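Ectoine hydroxylase (Sphingopyxis alaskensis RB2256, PDB 4Q5O) catalyses the iron- and 2-oxoglutarate-dependent hydroxylation of L-ectoine to 5-hydroxyectoine, a compatible solute that helps the organism survive osmotic stress. Local coordinates at the interface of chains A and B. Sequence-based numbering; all coordinates share one arbitrary frame. Chains: chain A/B, Ectoine hydroxylase.

Contact 1: the interface of chains A and B. Residues chain A 187, 234-236; chain B 182, 262.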
ATOM      1  N   MET A 187      -2.347  -4.326  -7.821  1.00 36.67           N
ATOM      2  CA  MET A 187      -3.081  -3.184  -8.376  1.00 39.31           C
ATOM      3  C   MET A 187      -3.098  -3.259  -9.888  1.00 37.72           C
ATOM      4  O   MET A 187      -2.093  -3.608 -10.503  1.00 36.47           O
ATOM      5  CB  MET A 187      -2.422  -1.853  -7.985  1.00 35.75           C
ATOM      6  CG  MET A 187      -2.637  -1.429  -6.566  1.00 36.20           C
ATOM      7  SD  MET A 187      -1.841   0.159  -6.199  1.00 44.45           S
ATOM      8  CE  MET A 187      -0.114  -0.257  -6.502  1.00 39.90           C
ATOM      9  N   ILE A 234      -7.273   3.538 -10.843  1.00 35.94           N
ATOM     10  CA  ILE A 234      -6.642   2.314 -10.334  1.00 35.20           C
ATOM     11  C   ILE A 234      -7.563   1.492  -9.451  1.00 38.40           C
ATOM     12  O   ILE A 234      -8.204   2.015  -8.548  1.00 42.49           O
ATOM     13  CB  ILE A 234      -5.362   2.592  -9.501  1.00 36.05           C
ATOM     14  CG1 ILE A 234      -4.361   3.440 -10.284  1.00 39.47           C
ATOM     15  CG2 ILE A 234      -4.725   1.296  -9.084  1.00 34.64           C
ATOM     16  CD1 ILE A 234      -2.939   3.403  -9.748  1.00 35.18           C
ATOM     17  N   VAL A 235      -7.584   0.187  -9.681  1.00 37.71           N
ATOM     18  CA  VAL A 235      -8.413  -0.725  -8.910  1.00 33.68           C
ATOM     19  C   VAL A 235      -7.496  -1.756  -8.271  1.00 32.39           C
ATOM     20  O   VAL A 235      -6.458  -2.067  -8.834  1.00 36.84           O
ATOM     21  CB  VAL A 235      -9.457  -1.372  -9.858  1.00 42.38           C
ATOM     22  CG1 VAL A 235      -9.995  -2.682  -9.321  1.00 34.72           C
ATOM     23  CG2 VAL A 235     -10.582  -0.377 -10.150  1.00 33.35           C
ATOM     24  N   ALA A 236      -7.849  -2.257  -7.086  1.00 39.36           N
ATOM     25  CA  ALA A 236      -7.049  -3.269  -6.389  1.00 38.30           C
ATOM     26  C   ALA A 236      -7.909  -4.390  -5.799  1.00 35.73           C
ATOM     27  O   ALA A 236      -8.256  -4.360  -4.625  1.00 38.55           O
ATOM     28  CB  ALA A 236      -6.206  -2.627  -5.303  1.00 32.95           C
TER
ATOM     29  N   HIS B 182      -4.882   3.482  -2.469  1.00 41.55           N
ATOM     30  CA  HIS B 182      -3.726   3.069  -3.261  1.00 44.34           C
ATOM     31  C   HIS B 182      -2.430   3.879  -3.100  1.00 42.04           C
ATOM     32  O   HIS B 182      -1.353   3.340  -3.276  1.00 39.88           O
ATOM     33  CB  HIS B 182      -4.134   2.975  -4.741  1.00 43.82           C
ATOM     34  CG  HIS B 182      -5.340   2.121  -4.958  1.00 44.98           C
ATOM     35  ND1 HIS B 182      -6.401   2.512  -5.747  1.00 51.19           N
ATOM     36  CD2 HIS B 182      -5.667   0.899  -4.466  1.00 44.40           C
ATOM     37  CE1 HIS B 182      -7.324   1.565  -5.741  1.00 47.39           C
ATOM     38  NE2 HIS B 182      -6.904   0.577  -4.968  1.00 42.81           N
ATOM     39  N   PHE B 262      -0.182   9.204  -8.246  1.00 50.46           N
ATOM     40  CA  PHE B 262      -0.898  10.143  -7.391  1.00 53.90           C
ATOM     41  C   PHE B 262      -0.074  10.485  -6.148  1.00 50.80           C
ATOM     42  O   PHE B 262       0.169   9.626  -5.305  1.00 53.80           O
ATOM     43  CB  PHE B 262      -2.261   9.543  -7.016  1.00 52.41           C
ATOM     44  CG  PHE B 262      -3.028   9.026  -8.202  1.00 47.26           C
ATOM     45  CD1 PHE B 262      -3.183   9.808  -9.333  1.00 49.25           C
ATOM     46  CD2 PHE B 262      -3.559   7.752  -8.209  1.00 55.53           C
ATOM     47  CE1 PHE B 262      -3.877   9.334 -10.438  1.00 51.99           C
ATOM     48  CE2 PHE B 262      -4.252   7.270  -9.318  1.00 51.87           C
ATOM     49  CZ  PHE B 262      -4.409   8.064 -10.429  1.00 48.74           C
TER
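B:His182 pushes its imidazole from a loop of chain B against the backbone stretch A:Ile234 to A:Ala236, also a loop, while A:Met187 at the start of strand 187-188 comes up beside its CB. This is one part of the two-fold interface of the EctD homodimer, with the B:His182 ring at its centre. One face of the imidazole is turned towards chain A. A:Ile234 approaches that face with its CG2 methyl, 3.9 Å above the plane of the B:His182 ring and offset towards the rim, not over the centre. On the same side of the plane, the methyl of A:Ala236 sits beyond the NE2-CD2 rim, with CB 3.7 Å from CD2 of B:His182. The ring is therefore met by one methyl over its face and another near its border.

The side chains of A:Ile234 and B:His182 run past each other in opposite directions, and so do those of A:Met187 and B:His182. The thioether sulfur is the part of A:Met187 that touches, with SD 3.9 Å from CB of B:His182, nearer to the root of the side chain than to the ring tip. In B:His182, CG is turned opposite the carbonyl carbon (chi1 -53°), which projects the ring from its loop towards chain A.

The two branches of A:Ile234 divide the work. CG2 goes to the histidine, whereas CG1 and its terminal methyl turn to B:Phe262 and widen the apolar surface. The phenyl offers a rim carbon here: CE2 of B:Phe262 lies 4.0 Å from CG1 of A:Ile234.

Contact 2: the interface of chains A and B. Residues chain A 182, 257-260; chain B 148, 151, 187, 255-256.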
ATOM      1  N   HIS A 182      -4.904  -3.125   2.773  1.00 38.49           N
ATOM      2  CA  HIS A 182      -3.733  -2.686   3.532  1.00 45.90           C
ATOM      3  C   HIS A 182      -2.400  -3.411   3.300  1.00 39.64           C
ATOM      4  O   HIS A 182      -1.351  -2.814   3.504  1.00 42.68           O
ATOM      5  CB  HIS A 182      -4.045  -2.663   5.031  1.00 44.57           C
ATOM      6  CG  HIS A 182      -5.404  -2.135   5.355  1.00 44.60           C
ATOM      7  ND1 HIS A 182      -5.767  -0.822   5.138  1.00 48.75           N
ATOM      8  CD2 HIS A 182      -6.491  -2.742   5.888  1.00 42.17           C
ATOM      9  CE1 HIS A 182      -7.024  -0.645   5.509  1.00 43.42           C
ATOM     10  NE2 HIS A 182      -7.484  -1.795   5.973  1.00 46.76           N
ATOM     11  N   GLY A 257       4.267  -1.709  -1.226  1.00 43.95           N
ATOM     12  CA  GLY A 257       4.921  -2.471  -0.184  1.00 50.25           C
ATOM     13  C   GLY A 257       3.934  -2.949   0.853  1.00 44.32           C
ATOM     14  O   GLY A 257       2.760  -2.598   0.803  1.00 48.23           O
ATOM     15  N   ASN A 258       4.408  -3.755   1.793  1.00 46.34           N
ATOM     16  CA  ASN A 258       3.544  -4.294   2.834  1.00 48.26           C
ATOM     17  C   ASN A 258       4.202  -4.236   4.208  1.00 45.58           C
ATOM     18  O   ASN A 258       4.954  -5.150   4.575  1.00 47.37           O
ATOM     19  CB  ASN A 258       3.151  -5.741   2.510  1.00 38.86           C
ATOM     20  CG  ASN A 258       2.360  -6.409   3.641  1.00 41.92           C
ATOM     21  OD1 ASN A 258       1.601  -5.748   4.351  1.00 43.08           O
ATOM     22  ND2 ASN A 258       2.530  -7.730   3.804  1.00 40.84           N
ATOM     23  N   ILE A 259       3.911  -3.188   4.974  1.00 38.76           N
ATOM     24  CA  ILE A 259       4.422  -3.105   6.352  1.00 44.37           C
ATOM     25  C   ILE A 259       3.524  -3.824   7.364  1.00 43.07           C
ATOM     26  O   ILE A 259       3.922  -4.047   8.506  1.00 42.61           O
ATOM     27  CB  ILE A 259       4.649  -1.649   6.832  1.00 38.51           C
ATOM     28  CG1 ILE A 259       3.312  -0.927   6.991  1.00 37.81           C
ATOM     29  CG2 ILE A 259       5.544  -0.905   5.867  1.00 37.56           C
ATOM     30  CD1 ILE A 259       3.424   0.473   7.593  1.00 40.03           C
ATOM     31  N   THR A 260       2.306  -4.171   6.959  1.00 45.20           N
ATOM     32  CA  THR A 260       1.371  -4.819   7.882  1.00 45.67           C
ATOM     33  C   THR A 260       1.940  -6.148   8.347  1.00 38.92           C
ATOM     34  O   THR A 260       2.838  -6.675   7.719  1.00 39.80           O
ATOM     35  CB  THR A 260       0.009  -5.088   7.223  1.00 45.69           C
ATOM     36  OG1 THR A 260       0.079  -6.293   6.437  1.00 43.13           O
ATOM     37  CG2 THR A 260      -0.404  -3.908   6.364  1.00 34.49           C
TER
ATOM     38  N   GLU B 148       7.522   4.344   2.450  1.00 50.30           N
ATOM     39  CA  GLU B 148       6.633   4.146   3.597  1.00 48.69           C
ATOM     40  C   GLU B 148       7.086   4.811   4.898  1.00 47.90           C
ATOM     41  O   GLU B 148       8.209   5.290   5.003  1.00 48.37           O
ATOM     42  CB  GLU B 148       6.460   2.662   3.859  1.00 43.30           C
ATOM     43  CG  GLU B 148       7.477   2.081   4.774  1.00 47.28           C
ATOM     44  CD  GLU B 148       8.741   1.745   4.039  1.00 60.80           C
ATOM     45  OE1 GLU B 148       8.908   2.233   2.893  1.00 60.64           O
ATOM     46  OE2 GLU B 148       9.553   0.979   4.602  1.00 65.24           O
ATOM     47  N   TRP B 151       5.657   1.379  11.359  1.00 38.43           N
ATOM     48  CA  TRP B 151       4.826   1.604  12.529  1.00 39.25           C
ATOM     49  C   TRP B 151       5.600   2.272  13.636  1.00 38.16           C
ATOM     50  O   TRP B 151       6.737   1.905  13.901  1.00 38.14           O
ATOM     51  CB  TRP B 151       4.307   0.278  13.053  1.00 37.87           C
ATOM     52  CG  TRP B 151       3.513  -0.449  12.059  1.00 40.06           C
ATOM     53  CD1 TRP B 151       3.929  -1.486  11.267  1.00 38.73           C
ATOM     54  CD2 TRP B 151       2.149  -0.195  11.713  1.00 41.81           C
ATOM     55  NE1 TRP B 151       2.895  -1.900  10.459  1.00 42.35           N
ATOM     56  CE2 TRP B 151       1.793  -1.122  10.713  1.00 40.06           C
ATOM     57  CE3 TRP B 151       1.191   0.729  12.155  1.00 39.88           C
ATOM     58  CZ2 TRP B 151       0.521  -1.156  10.152  1.00 36.15           C
ATOM     59  CZ3 TRP B 151      -0.061   0.691  11.598  1.00 37.81           C
ATOM     60  CH2 TRP B 151      -0.390  -0.248  10.609  1.00 35.61           C
ATOM     61  N   MET B 187      -2.266   4.421   7.882  1.00 41.56           N
ATOM     62  CA  MET B 187      -2.942   3.299   8.516  1.00 37.89           C
ATOM     63  C   MET B 187      -2.803   3.415  10.025  1.00 41.47           C
ATOM     64  O   MET B 187      -1.731   3.753  10.516  1.00 44.85           O
ATOM     65  CB  MET B 187      -2.314   1.974   8.068  1.00 40.49           C
ATOM     66  CG  MET B 187      -2.467   1.656   6.582  1.00 37.09           C
ATOM     67  SD  MET B 187      -1.264   0.434   6.063  1.00 47.36           S
ATOM     68  CE  MET B 187      -1.653  -0.880   7.179  1.00 49.76           C
ATOM     69  N   SER B 255       2.439   3.972   7.340  1.00 39.70           N
ATOM     70  CA  SER B 255       1.886   3.934   5.983  1.00 42.57           C
ATOM     71  C   SER B 255       2.794   3.143   5.026  1.00 44.88           C
ATOM     72  O   SER B 255       3.992   3.050   5.263  1.00 40.75           O
ATOM     73  CB  SER B 255       1.643   5.351   5.457  1.00 37.25           C
ATOM     74  OG  SER B 255       2.874   6.023   5.236  1.00 45.61           O
ATOM     75  N   ASN B 256       2.211   2.569   3.966  1.00 41.07           N
ATOM     76  CA  ASN B 256       2.975   1.909   2.909  1.00 40.18           C
ATOM     77  C   ASN B 256       3.512   2.945   1.917  1.00 43.24           C
ATOM     78  O   ASN B 256       3.136   4.120   1.965  1.00 40.10           O
ATOM     79  CB  ASN B 256       2.131   0.871   2.130  1.00 37.38           C
ATOM     80  CG  ASN B 256       1.522  -0.214   3.028  1.00 42.15           C
ATOM     81  OD1 ASN B 256       2.226  -1.045   3.598  1.00 44.42           O
ATOM     82  ND2 ASN B 256       0.194  -0.224   3.118  1.00 44.92           N
TER
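The loop 257-260 of chain A, joined by the loop at A:His182, lies against chain B where strands 149-153, 187-188 and 252-255 and the loop residues B:Glu148 and B:Asn256 come together. A:Ile259 buries more surface than any other residue here, and its backbone is gripped through both N and O. Its N-H donates to OD1 of B:Asn256 over 3.1 Å, almost straight at the hydrogen (172°) and nearly along the C=O axis of the side-chain amide. Its carbonyl oxygen accepts from NE1 of B:Trp151, also at 3.1 Å; the oxygen lies in the indole plane at the ring edge, but the donor stands well above the carbonyl plane.

The B:Asn256 amide uses its other end too. ND2 donates to the backbone O of A:His182 over 3.0 Å, tilted out of the carbonyl plane and more bent. One side chain thus ties together two loops of the partner, which should fix the rotation of its amide.

The side chain of A:Ile259 has CG1 between the backbone N and carbonyl carbon (chi1 68°). That carries CD1 over one face of B:Trp151, 4.0 Å from the centroid of the five-membered ring, in a CH-pi contact. The other branch, CG2, crosses to the CG methylene of B:Glu148 at 3.7 Å. The indole is consequently engaged twice by one residue, at its edge and over its face.

On the side of A:Ile259 away from B:Glu148, CE of B:Met187 meets the CG2 methyl of A:Thr260, the side chains crossing at about a right angle. Within chain A, OG1 of A:Thr260 donates to OD1 of A:Asn258 over 2.6 Å, in the carbonyl plane and on a lone pair.

The centres of the C-alpha atoms of contact 1 and contact 2 lie about 15 Å apart, and both belong to the two-fold interface of the homodimer. His182 and Met187 appear in each with the chains exchanged, so each loop around His182 serves both kinds of contact: its ring in contact 1, its backbone oxygen in contact 2. Contact 1 is described by carbon and sulfur packing round an imidazole, whereas contact 2 adds directional hydrogen bonds. In contact 2, Trp151 adjoins the iron ligand His152, and strand 252-255 carries the ligand His253, so dimerisation may help steady the surroundings of the metal site.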